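Local coordinates for transcriptional regulator ComR (Streptococcus vestibularis F0396, PDB 6HU8), which probably binds DNA and acts as a competence regulator of the RNPP family, whose members respond to bacterial signalling peptides, at residues 147-152 with 167-172; 151-156 with 181-186; 221-226 with 258-263; 212-217 with 250-255. All blocks are in the same frame, centred on the assembly; numbering follows the deposited sequence.

Interaction 1 of 4, residues 147-152 with 167-172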
# COMPACT_ATOMS: atom_id res chain seq x y z
N ASP A 147 -6.57 12.27 -1.44
CA ASP A 147 -7.09 12.58 -0.11
C ASP A 147 -6.79 11.47 0.89
O ASP A 147 -6.47 11.75 2.05
CB ASP A 147 -8.59 12.89 -0.18
CG ASP A 147 -8.87 14.30 -0.71
OD1 ASP A 147 -7.89 15.06 -0.91
OD2 ASP A 147 -10.05 14.66 -0.91
N LEU A 148 -6.86 10.21 0.47
CA LEU A 148 -6.49 9.11 1.37
C LEU A 148 -5.00 9.20 1.77
O LEU A 148 -4.66 8.93 2.93
CB LEU A 148 -6.80 7.75 0.73
CG LEU A 148 -8.31 7.52 0.63
CD1 LEU A 148 -8.67 6.32 -0.25
CD2 LEU A 148 -8.91 7.32 2.02
N PHE A 149 -4.12 9.62 0.86
CA PHE A 149 -2.72 9.79 1.22
C PHE A 149 -2.51 10.96 2.19
O PHE A 149 -1.70 10.84 3.10
CB PHE A 149 -1.84 10.01 -0.02
CG PHE A 149 -0.36 10.09 0.30
CD1 PHE A 149 0.26 9.08 1.03
CD2 PHE A 149 0.40 11.16 -0.14
CE1 PHE A 149 1.62 9.15 1.34
CE2 PHE A 149 1.76 11.25 0.16
CZ PHE A 149 2.37 10.24 0.90
N GLU A 150 -3.23 12.07 1.99
CA GLU A 150 -3.20 13.18 2.97
C GLU A 150 -3.56 12.67 4.36
O GLU A 150 -3.02 13.13 5.36
CB GLU A 150 -4.16 14.30 2.60
CG GLU A 150 -3.63 15.34 1.67
CD GLU A 150 -2.37 16.01 2.20
OE1 GLU A 150 -2.33 16.42 3.39
OE2 GLU A 150 -1.40 16.10 1.42
N GLN A 151 -4.52 11.75 4.42
CA GLN A 151 -4.96 11.23 5.70
C GLN A 151 -3.89 10.29 6.28
O GLN A 151 -3.66 10.26 7.49
CB GLN A 151 -6.32 10.55 5.55
CG GLN A 151 -7.43 11.60 5.42
CD GLN A 151 -8.77 11.06 4.94
OE1 GLN A 151 -8.86 9.97 4.40
NE2 GLN A 151 -9.81 11.85 5.12
N VAL A 152 -3.19 9.57 5.42
CA VAL A 152 -2.17 8.64 5.91
C VAL A 152 -1.00 9.42 6.53
O VAL A 152 -0.41 8.99 7.53
CB VAL A 152 -1.67 7.70 4.78
CG1 VAL A 152 -0.30 7.10 5.12
CG2 VAL A 152 -2.70 6.62 4.52
N ASP A 167 2.33 2.39 -0.76
CA ASP A 167 2.95 1.77 -1.92
C ASP A 167 2.74 2.63 -3.18
O ASP A 167 3.69 2.88 -3.95
CB ASP A 167 2.39 0.36 -2.12
CG ASP A 167 3.39 -0.58 -2.76
OD1 ASP A 167 4.49 -0.12 -3.13
OD2 ASP A 167 3.05 -1.78 -2.88
N TYR A 168 1.51 3.10 -3.39
CA TYR A 168 1.18 3.92 -4.56
C TYR A 168 1.97 5.23 -4.53
O TYR A 168 2.39 5.76 -5.59
CB TYR A 168 -0.32 4.22 -4.62
CG TYR A 168 -0.86 4.47 -6.01
CD1 TYR A 168 -0.49 3.66 -7.08
CD2 TYR A 168 -1.77 5.50 -6.25
CE1 TYR A 168 -1.00 3.88 -8.36
CE2 TYR A 168 -2.29 5.72 -7.52
CZ TYR A 168 -1.90 4.91 -8.57
OH TYR A 168 -2.42 5.13 -9.82
N TYR A 169 2.17 5.77 -3.33
CA TYR A 169 3.00 6.96 -3.16
C TYR A 169 4.43 6.70 -3.65
O TYR A 169 4.94 7.45 -4.49
CB TYR A 169 2.98 7.42 -1.69
CG TYR A 169 4.15 8.32 -1.32
CD1 TYR A 169 4.33 9.56 -1.94
CD2 TYR A 169 5.06 7.94 -0.34
CE1 TYR A 169 5.40 10.39 -1.60
CE2 TYR A 169 6.15 8.76 0.00
CZ TYR A 169 6.31 9.98 -0.63
OH TYR A 169 7.36 10.79 -0.30
N PHE A 170 5.06 5.64 -3.16
CA PHE A 170 6.41 5.29 -3.61
C PHE A 170 6.45 5.08 -5.12
O PHE A 170 7.42 5.48 -5.79
CB PHE A 170 6.92 4.04 -2.89
CG PHE A 170 7.14 4.25 -1.42
CD1 PHE A 170 7.64 5.46 -0.95
CD2 PHE A 170 6.85 3.25 -0.51
CE1 PHE A 170 7.86 5.68 0.40
CE2 PHE A 170 7.07 3.46 0.85
CZ PHE A 170 7.56 4.68 1.30
N TYR A 171 5.39 4.49 -5.65
CA TYR A 171 5.22 4.32 -7.09
C TYR A 171 5.26 5.64 -7.85
O TYR A 171 5.70 5.68 -9.00
CB TYR A 171 3.91 3.60 -7.36
CG TYR A 171 3.65 3.17 -8.79
CD1 TYR A 171 4.43 2.19 -9.39
CD2 TYR A 171 2.59 3.69 -9.52
CE1 TYR A 171 4.18 1.76 -10.70
CE2 TYR A 171 2.32 3.28 -10.81
CZ TYR A 171 3.12 2.31 -11.40
OH TYR A 171 2.86 1.89 -12.69
N HIS A 172 4.81 6.73 -7.23
CA HIS A 172 4.92 8.07 -7.83
C HIS A 172 6.38 8.53 -7.93
O HIS A 172 6.75 9.30 -8.83
CB HIS A 172 4.16 9.13 -7.03
CG HIS A 172 2.68 9.11 -7.25
ND1 HIS A 172 1.90 8.02 -6.94
CD2 HIS A 172 1.84 10.06 -7.73
CE1 HIS A 172 0.64 8.29 -7.23
NE2 HIS A 172 0.57 9.53 -7.70
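Phe149 and Tyr169 stack between two consecutive helices of the tetratricopeptide (TPR) domain, 139-152 and 160-173. The two rings form an offset stack. Their centroids are 4.6 Å apart and their planes make 22°, so the rings are nearly but not quite parallel. Phe149 brings its far end to the partner: CZ lies over one face of the Tyr169 ring, displaced toward the rim. CZ is above the base of that ring and not above its hydroxyl end. In return, Tyr169 CB sits over a face of the Phe149 ring, and this CH-pi contact measures 4.1 Å from CB to the ring centroid. In both residues CG stands anti to the backbone N, with chi1 -176° in Phe149 and 160° in Tyr169, and each side chain leaves its helix toward the other. No hydrogen bond joins the segments. Both residues are buried, so the contact is an apolar seam in the domain interior. Phe149 also touches Ile187, and Tyr169 touches Ile183 and Phe184, so helix 181-192 packs on the same pair. On the second helix, His172 is held separately. Its ND1 donates to Tyr168 O of the preceding turn at 2.7 Å, and its NE2 bonds with Glu142. In the ring pair the closest approach is Phe149 CZ to Tyr169 CG, 3.4 Å.

Interaction 2 of 4, residues 151-156 with 181-186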
# COMPACT_ATOMS: atom_id res chain seq x y z
N GLN A 151 -4.52 11.75 4.42
CA GLN A 151 -4.96 11.23 5.70
C GLN A 151 -3.89 10.29 6.28
O GLN A 151 -3.66 10.26 7.49
CB GLN A 151 -6.32 10.55 5.55
CG GLN A 151 -7.43 11.60 5.42
CD GLN A 151 -8.77 11.06 4.94
OE1 GLN A 151 -8.86 9.97 4.40
NE2 GLN A 151 -9.81 11.85 5.12
N VAL A 152 -3.19 9.57 5.42
CA VAL A 152 -2.17 8.64 5.91
C VAL A 152 -1.00 9.42 6.53
O VAL A 152 -0.41 8.99 7.53
CB VAL A 152 -1.67 7.70 4.78
CG1 VAL A 152 -0.30 7.10 5.12
CG2 VAL A 152 -2.70 6.62 4.52
N LYS A 153 -0.70 10.59 5.96
CA LYS A 153 0.37 11.45 6.47
C LYS A 153 0.22 11.77 7.96
O LYS A 153 1.21 12.02 8.64
CB LYS A 153 0.42 12.76 5.69
CG LYS A 153 0.91 12.67 4.25
CD LYS A 153 0.75 14.03 3.57
CE LYS A 153 1.18 14.01 2.11
NZ LYS A 153 1.05 15.35 1.43
N ARG A 154 -1.01 11.76 8.46
CA ARG A 154 -1.27 12.16 9.84
C ARG A 154 -1.34 10.97 10.80
O ARG A 154 -1.51 11.16 12.00
CB ARG A 154 -2.59 12.95 9.94
CG ARG A 154 -2.73 14.11 8.96
CD ARG A 154 -2.31 15.45 9.59
NE ARG A 154 -3.05 15.72 10.82
CZ ARG A 154 -4.16 16.47 10.89
NH1 ARG A 154 -4.74 16.63 12.07
NH2 ARG A 154 -4.68 17.05 9.81
N LYS A 155 -1.22 9.75 10.27
CA LYS A 155 -1.41 8.55 11.09
C LYS A 155 -0.09 8.08 11.68
O LYS A 155 0.97 8.29 11.10
CB LYS A 155 -2.04 7.41 10.26
CG LYS A 155 -3.51 7.59 9.89
CD LYS A 155 -4.05 6.35 9.18
CE LYS A 155 -5.32 6.66 8.39
NZ LYS A 155 -5.85 5.46 7.67
N LYS A 156 -0.17 7.44 12.84
CA LYS A 156 0.99 6.85 13.48
C LYS A 156 0.99 5.34 13.29
O LYS A 156 2.04 4.71 13.21
CB LYS A 156 1.03 7.20 14.98
CG LYS A 156 1.50 8.63 15.25
CD LYS A 156 1.88 8.84 16.72
CE LYS A 156 2.32 10.29 16.98
NZ LYS A 156 1.18 11.26 16.96
N LYS A 181 11.14 16.10 0.11
CA LYS A 181 11.99 15.36 1.02
C LYS A 181 11.36 15.23 2.40
O LYS A 181 11.58 14.24 3.08
CB LYS A 181 13.36 16.05 1.13
CG LYS A 181 14.52 15.09 1.34
CD LYS A 181 15.86 15.83 1.33
CE LYS A 181 16.13 16.53 2.66
NZ LYS A 181 16.26 15.54 3.77
N LYS A 182 10.58 16.23 2.79
CA LYS A 182 9.92 16.22 4.10
C LYS A 182 8.89 15.10 4.19
O LYS A 182 8.80 14.39 5.20
CB LYS A 182 9.25 17.57 4.39
CG LYS A 182 10.22 18.74 4.50
CD LYS A 182 9.49 20.09 4.60
CE LYS A 182 10.42 21.23 4.17
NZ LYS A 182 9.82 22.60 4.34
N ILE A 183 8.09 14.98 3.13
CA ILE A 183 7.06 13.95 3.08
C ILE A 183 7.70 12.56 3.10
O ILE A 183 7.31 11.70 3.90
CB ILE A 183 6.18 14.07 1.83
CG1 ILE A 183 5.30 15.33 1.91
CG2 ILE A 183 5.33 12.82 1.65
CD1 ILE A 183 4.38 15.48 0.74
N PHE A 184 8.69 12.36 2.22
CA PHE A 184 9.36 11.07 2.13
C PHE A 184 9.92 10.63 3.48
O PHE A 184 9.64 9.53 3.95
CB PHE A 184 10.48 11.13 1.08
CG PHE A 184 11.21 9.81 0.90
CD1 PHE A 184 10.66 8.79 0.13
CD2 PHE A 184 12.46 9.60 1.49
CE1 PHE A 184 11.33 7.58 -0.05
CE2 PHE A 184 13.14 8.38 1.33
CZ PHE A 184 12.57 7.38 0.55
N ASP A 185 10.69 11.50 4.12
CA ASP A 185 11.30 11.15 5.40
C ASP A 185 10.24 10.87 6.47
O ASP A 185 10.43 9.99 7.31
CB ASP A 185 12.25 12.25 5.89
CG ASP A 185 13.48 12.40 5.00
OD1 ASP A 185 13.66 11.59 4.07
OD2 ASP A 185 14.27 13.34 5.23
N ARG A 186 9.14 11.61 6.45
CA ARG A 186 8.09 11.37 7.42
C ARG A 186 7.47 10.00 7.21
O ARG A 186 7.23 9.25 8.16
CB ARG A 186 7.00 12.44 7.34
CG ARG A 186 5.89 12.26 8.38
CD ARG A 186 4.49 12.46 7.79
NE ARG A 186 4.46 13.51 6.77
CZ ARG A 186 4.19 14.80 7.01
NH1 ARG A 186 4.19 15.67 6.01
NH2 ARG A 186 3.92 15.21 8.25
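Lys153 follows Val152 in a type I beta turn that runs on to Lys155, and its CA lies 7.8 Å from the CA of Arg186 in helix 181-192. Two side chains of that helix meet it. The Lys153 chain is extended beyond CG and crosses the Ile183 side chain at an angle. Its last two atoms do the touching: CE is 3.8 Å and NZ 3.4 Å from Ile183 CD1. The ammonium therefore rests beside a methyl group, while its charge is paired with Glu150 in a salt bridge. Arg186 approaches the root of the same lysine. Its CG is anti to the backbone N (chi1 -178°), and the chain then bends at chi2 and chi3. This lays CD against the backbone, 3.4 Å from Lys153 O, and turns one guanidinium face to Lys153 CB near the rim. The like charges stay apart, with Lys153 NZ 5.6 Å from Arg186 NH1. No hydrogen bond crosses between the segments. This surface contact joins the end of one helix to the start of the next but one, as fits the stacked helices of a TPR-type alpha solenoid.

Interaction 3 of 4, residues 221-226 with 258-263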
# COMPACT_ATOMS: atom_id res chain seq x y z
N GLU A 221 19.42 8.90 -3.52
CA GLU A 221 20.59 9.13 -2.68
C GLU A 221 20.19 9.68 -1.31
O GLU A 221 20.66 10.72 -0.86
CB GLU A 221 21.59 10.06 -3.38
CG GLU A 221 22.73 9.30 -4.05
CD GLU A 221 23.29 9.98 -5.29
OE1 GLU A 221 23.09 11.21 -5.46
OE2 GLU A 221 23.93 9.28 -6.11
N SER A 222 19.31 8.94 -0.65
CA SER A 222 18.89 9.25 0.70
C SER A 222 19.40 8.13 1.61
O SER A 222 18.62 7.31 2.09
CB SER A 222 17.37 9.37 0.78
OG SER A 222 16.92 9.60 2.10
N PHE A 223 20.70 8.08 1.82
CA PHE A 223 21.31 6.88 2.40
C PHE A 223 21.20 6.80 3.93
O PHE A 223 21.52 5.75 4.51
CB PHE A 223 22.78 6.78 1.97
CG PHE A 223 22.95 6.35 0.54
CD1 PHE A 223 22.61 5.07 0.15
CD2 PHE A 223 23.42 7.23 -0.42
CE1 PHE A 223 22.75 4.67 -1.17
CE2 PHE A 223 23.56 6.84 -1.73
CZ PHE A 223 23.23 5.55 -2.10
N LYS A 224 20.72 7.86 4.57
CA LYS A 224 20.54 7.83 6.02
C LYS A 224 19.54 6.74 6.40
O LYS A 224 18.51 6.58 5.74
CB LYS A 224 20.07 9.19 6.55
CG LYS A 224 18.69 9.64 6.04
CD LYS A 224 17.97 10.51 7.08
CE LYS A 224 16.84 11.31 6.45
NZ LYS A 224 17.37 12.36 5.52
N ASP A 225 19.88 5.97 7.44
CA ASP A 225 19.05 4.87 7.94
C ASP A 225 18.88 3.69 6.96
O ASP A 225 17.98 2.86 7.15
CB ASP A 225 17.66 5.37 8.35
CG ASP A 225 17.70 6.32 9.53
OD1 ASP A 225 17.75 5.83 10.68
OD2 ASP A 225 17.70 7.55 9.29
N PHE A 226 19.72 3.60 5.92
CA PHE A 226 19.54 2.55 4.92
C PHE A 226 19.61 1.16 5.56
O PHE A 226 18.79 0.29 5.25
CB PHE A 226 20.57 2.64 3.78
CG PHE A 226 20.32 1.65 2.66
CD1 PHE A 226 20.86 0.36 2.71
CD2 PHE A 226 19.55 2.00 1.56
CE1 PHE A 226 20.62 -0.55 1.70
CE2 PHE A 226 19.31 1.09 0.54
CZ PHE A 226 19.85 -0.19 0.61
N LEU A 258 28.36 -1.43 -2.40
CA LEU A 258 29.02 -1.06 -3.66
C LEU A 258 28.96 0.44 -3.94
O LEU A 258 29.99 1.10 -4.10
CB LEU A 258 28.35 -1.79 -4.82
CG LEU A 258 29.07 -2.84 -5.64
CD1 LEU A 258 28.33 -2.92 -6.96
CD2 LEU A 258 30.54 -2.51 -5.84
N ILE A 259 27.74 0.97 -4.05
CA ILE A 259 27.54 2.33 -4.52
C ILE A 259 27.90 3.36 -3.46
O ILE A 259 28.57 4.36 -3.75
CB ILE A 259 26.08 2.59 -4.95
CG1 ILE A 259 25.72 1.70 -6.15
CG2 ILE A 259 25.87 4.07 -5.27
CD1 ILE A 259 24.30 1.91 -6.63
N HIS A 260 27.46 3.12 -2.23
CA HIS A 260 27.68 4.14 -1.22
C HIS A 260 29.05 4.02 -0.52
O HIS A 260 29.68 5.03 -0.21
CB HIS A 260 26.57 4.12 -0.18
CG HIS A 260 26.62 5.28 0.76
ND1 HIS A 260 26.51 6.58 0.33
CD2 HIS A 260 26.79 5.33 2.10
CE1 HIS A 260 26.60 7.39 1.37
NE2 HIS A 260 26.78 6.66 2.46
N ASN A 261 29.50 2.81 -0.23
CA ASN A 261 30.75 2.69 0.49
C ASN A 261 31.93 2.28 -0.39
O ASN A 261 33.06 2.25 0.08
CB ASN A 261 30.60 1.72 1.65
CG ASN A 261 29.74 2.27 2.76
OD1 ASN A 261 29.72 3.47 3.02
ND2 ASN A 261 28.99 1.40 3.40
N GLY A 262 31.66 1.97 -1.65
CA GLY A 262 32.71 1.49 -2.54
C GLY A 262 33.38 0.25 -2.00
O GLY A 262 34.56 0.01 -2.26
N ASN A 263 32.63 -0.55 -1.24
CA ASN A 263 33.19 -1.75 -0.63
C ASN A 263 32.86 -3.03 -1.40
O ASN A 263 31.77 -3.60 -1.26
CB ASN A 263 32.70 -1.86 0.82
CG ASN A 263 33.46 -2.91 1.62
OD1 ASN A 263 34.07 -3.82 1.05
ND2 ASN A 263 33.45 -2.78 2.94
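Phe223 and His260 stack at the surface of the TPR domain, where the loop after helix 200-219 meets the end of helix 246-261. A Schellman motif with Glu221 as its C-prime residue ends the first helix. Phe223 then opens a type II beta turn that reaches Phe226. The main interaction is aromatic. The rings form an offset stack with centroids 4.2 Å apart and planes at 28°. CH-pi contacts come with it, because the two side chains pass each other in opposite directions. Phe223 CB lies over the imidazole, 4.0 Å from its centroid, and His260 CB lies over the phenyl ring in the same way. His260 has CG anti to the backbone N (chi1 -171°), and from there the imidazole reaches past the phenyl ring to Phe223 CB. A second, looser contact is apolar, between an aromatic carbon and a methyl: Phe223 CZ is 4.4 Å from Ile259 CG2. Both Phe223 and Ile259 also touch Ile218, which ties this patch to helix 200-219. The His260 ring meets Tyr256 as well. No hydrogen bond links the segments. The shortest approach comes where the imidazole lies over the phenyl face near its rim, with His260 ND1 3.2 Å from Phe223 CD2.

Interaction 4 of 4, residues 212-217 with 250-255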
# COMPACT_ATOMS: atom_id res chain seq x y z
N ALA A 212 10.47 -0.89 -1.43
CA ALA A 212 10.35 0.35 -2.21
C ALA A 212 11.23 1.47 -1.64
O ALA A 212 11.87 2.20 -2.38
CB ALA A 212 8.87 0.83 -2.27
N ILE A 213 11.21 1.61 -0.32
CA ILE A 213 12.05 2.56 0.40
C ILE A 213 13.54 2.32 0.11
O ILE A 213 14.29 3.26 -0.17
CB ILE A 213 11.78 2.46 1.91
CG1 ILE A 213 10.37 3.00 2.23
CG2 ILE A 213 12.87 3.13 2.73
CD1 ILE A 213 9.86 2.66 3.62
N ALA A 214 13.95 1.06 0.15
CA ALA A 214 15.38 0.74 -0.01
C ALA A 214 15.82 1.03 -1.43
O ALA A 214 16.88 1.63 -1.65
CB ALA A 214 15.63 -0.71 0.34
N GLY A 215 15.01 0.65 -2.41
CA GLY A 215 15.33 1.01 -3.79
C GLY A 215 15.36 2.52 -4.01
O GLY A 215 16.21 3.04 -4.75
N LEU A 216 14.44 3.24 -3.36
CA LEU A 216 14.37 4.69 -3.51
C LEU A 216 15.51 5.39 -2.80
O LEU A 216 16.09 6.35 -3.34
CB LEU A 216 13.03 5.22 -2.99
CG LEU A 216 11.87 5.02 -3.97
CD1 LEU A 216 10.54 5.36 -3.28
CD2 LEU A 216 12.09 5.88 -5.21
N LYS A 217 15.83 4.95 -1.58
CA LYS A 217 16.97 5.51 -0.86
C LYS A 217 18.26 5.41 -1.69
O LYS A 217 19.11 6.32 -1.64
CB LYS A 217 17.15 4.82 0.51
CG LYS A 217 16.12 5.27 1.56
CD LYS A 217 16.58 4.96 2.97
CE LYS A 217 15.91 5.87 4.00
NZ LYS A 217 16.32 7.30 3.77
N TYR A 250 19.29 -9.02 0.49
CA TYR A 250 20.75 -9.00 0.46
C TYR A 250 21.33 -8.40 -0.83
O TYR A 250 22.45 -7.87 -0.84
CB TYR A 250 21.28 -10.41 0.70
CG TYR A 250 21.10 -10.79 2.15
CD1 TYR A 250 21.84 -10.15 3.13
CD2 TYR A 250 20.17 -11.73 2.54
CE1 TYR A 250 21.68 -10.46 4.46
CE2 TYR A 250 19.99 -12.04 3.87
CZ TYR A 250 20.76 -11.40 4.82
OH TYR A 250 20.58 -11.71 6.15
N ILE A 251 20.57 -8.47 -1.92
CA ILE A 251 21.00 -7.81 -3.16
C ILE A 251 21.04 -6.29 -2.96
O ILE A 251 22.02 -5.64 -3.34
CB ILE A 251 20.08 -8.17 -4.36
CG1 ILE A 251 20.29 -9.62 -4.80
CG2 ILE A 251 20.30 -7.21 -5.53
CD1 ILE A 251 19.29 -10.08 -5.88
N LEU A 252 19.99 -5.73 -2.36
CA LEU A 252 19.96 -4.30 -2.04
C LEU A 252 21.08 -3.89 -1.09
O LEU A 252 21.71 -2.85 -1.29
CB LEU A 252 18.61 -3.89 -1.42
CG LEU A 252 17.40 -3.76 -2.35
CD1 LEU A 252 16.09 -3.83 -1.54
CD2 LEU A 252 17.49 -2.43 -3.12
N GLU A 253 21.33 -4.69 -0.06
CA GLU A 253 22.44 -4.38 0.85
C GLU A 253 23.79 -4.41 0.11
O GLU A 253 24.71 -3.62 0.41
CB GLU A 253 22.47 -5.33 2.05
CG GLU A 253 23.42 -4.83 3.15
CD GLU A 253 23.42 -5.68 4.41
OE1 GLU A 253 24.31 -5.47 5.25
OE2 GLU A 253 22.52 -6.53 4.57
N ALA A 254 23.92 -5.32 -0.85
CA ALA A 254 25.11 -5.38 -1.68
C ALA A 254 25.29 -4.12 -2.53
O ALA A 254 26.40 -3.58 -2.64
CB ALA A 254 25.07 -6.62 -2.57
N LYS A 255 24.19 -3.65 -3.13
CA LYS A 255 24.22 -2.46 -3.98
C LYS A 255 24.57 -1.22 -3.18
O LYS A 255 25.29 -0.33 -3.65
CB LYS A 255 22.88 -2.29 -4.71
CG LYS A 255 22.83 -3.07 -6.04
CD LYS A 255 21.45 -3.57 -6.36
CE LYS A 255 21.16 -3.50 -7.86
NZ LYS A 255 22.14 -4.19 -8.74
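Leu252 meets Ala214 and Gly215 through a fork set by two torsions. With chi1 at -76° its CG sits beside the backbone N. With chi2 at 161° CD1 is carried straight on, anti to CA. CD1 then touches the Ala214 methyl, 3.7 Å from CB. The second branch turns to the backbone: CD2 lies 4.0 Å from Gly215 N and 4.1 Å from Gly215 CA. One leucine thus spans two consecutive residues of the facing helix. Its CD2 methyl rests against the main chain of Gly215. The helices involved are 200-219 and 246-261, and they come close here, with Ala214 CA 7.1 Å from Leu252 CA. Helix 226-240 lies between them in the chain and packs on both: Val229 touches Ile213 and Ile230 touches Glu253. On the first helix, the buried Lys217 turns elsewhere, and its NZ bonds to the carbonyl oxygens of Ser222 and Lys224. Ala214 is buried, whereas Leu252 keeps some exposure. No hydrogen bond, ion pair or ring takes part across the segments. The two helices are held here by van der Waals contact of small and branched aliphatic groups, which depends on fit and not on directed bonds.

In the fold
From the N terminus, interactions 1 and 2 start on the same stretch, at the end of helix 139-152. Interaction 1 closes the shorter loop, to helix 160-173. Interaction 2 closes the longer one, to helix 181-192. The two touch where helix 181-192 packs on the ring pair of interaction 1. Interactions 4 and 3 open later and cross: 212-217 and 221-226 come first, then 250-255 and 258-263 in the same order. Both tie the region of helix 200-219 to helix 246-261. The two groups meet where Phe170 packs on Ala212, Ile213 and Leu216. A long, weak ion pair from Asp185 to Lys224 also joins interaction 2 to interaction 3. All four belong to the TPR domain.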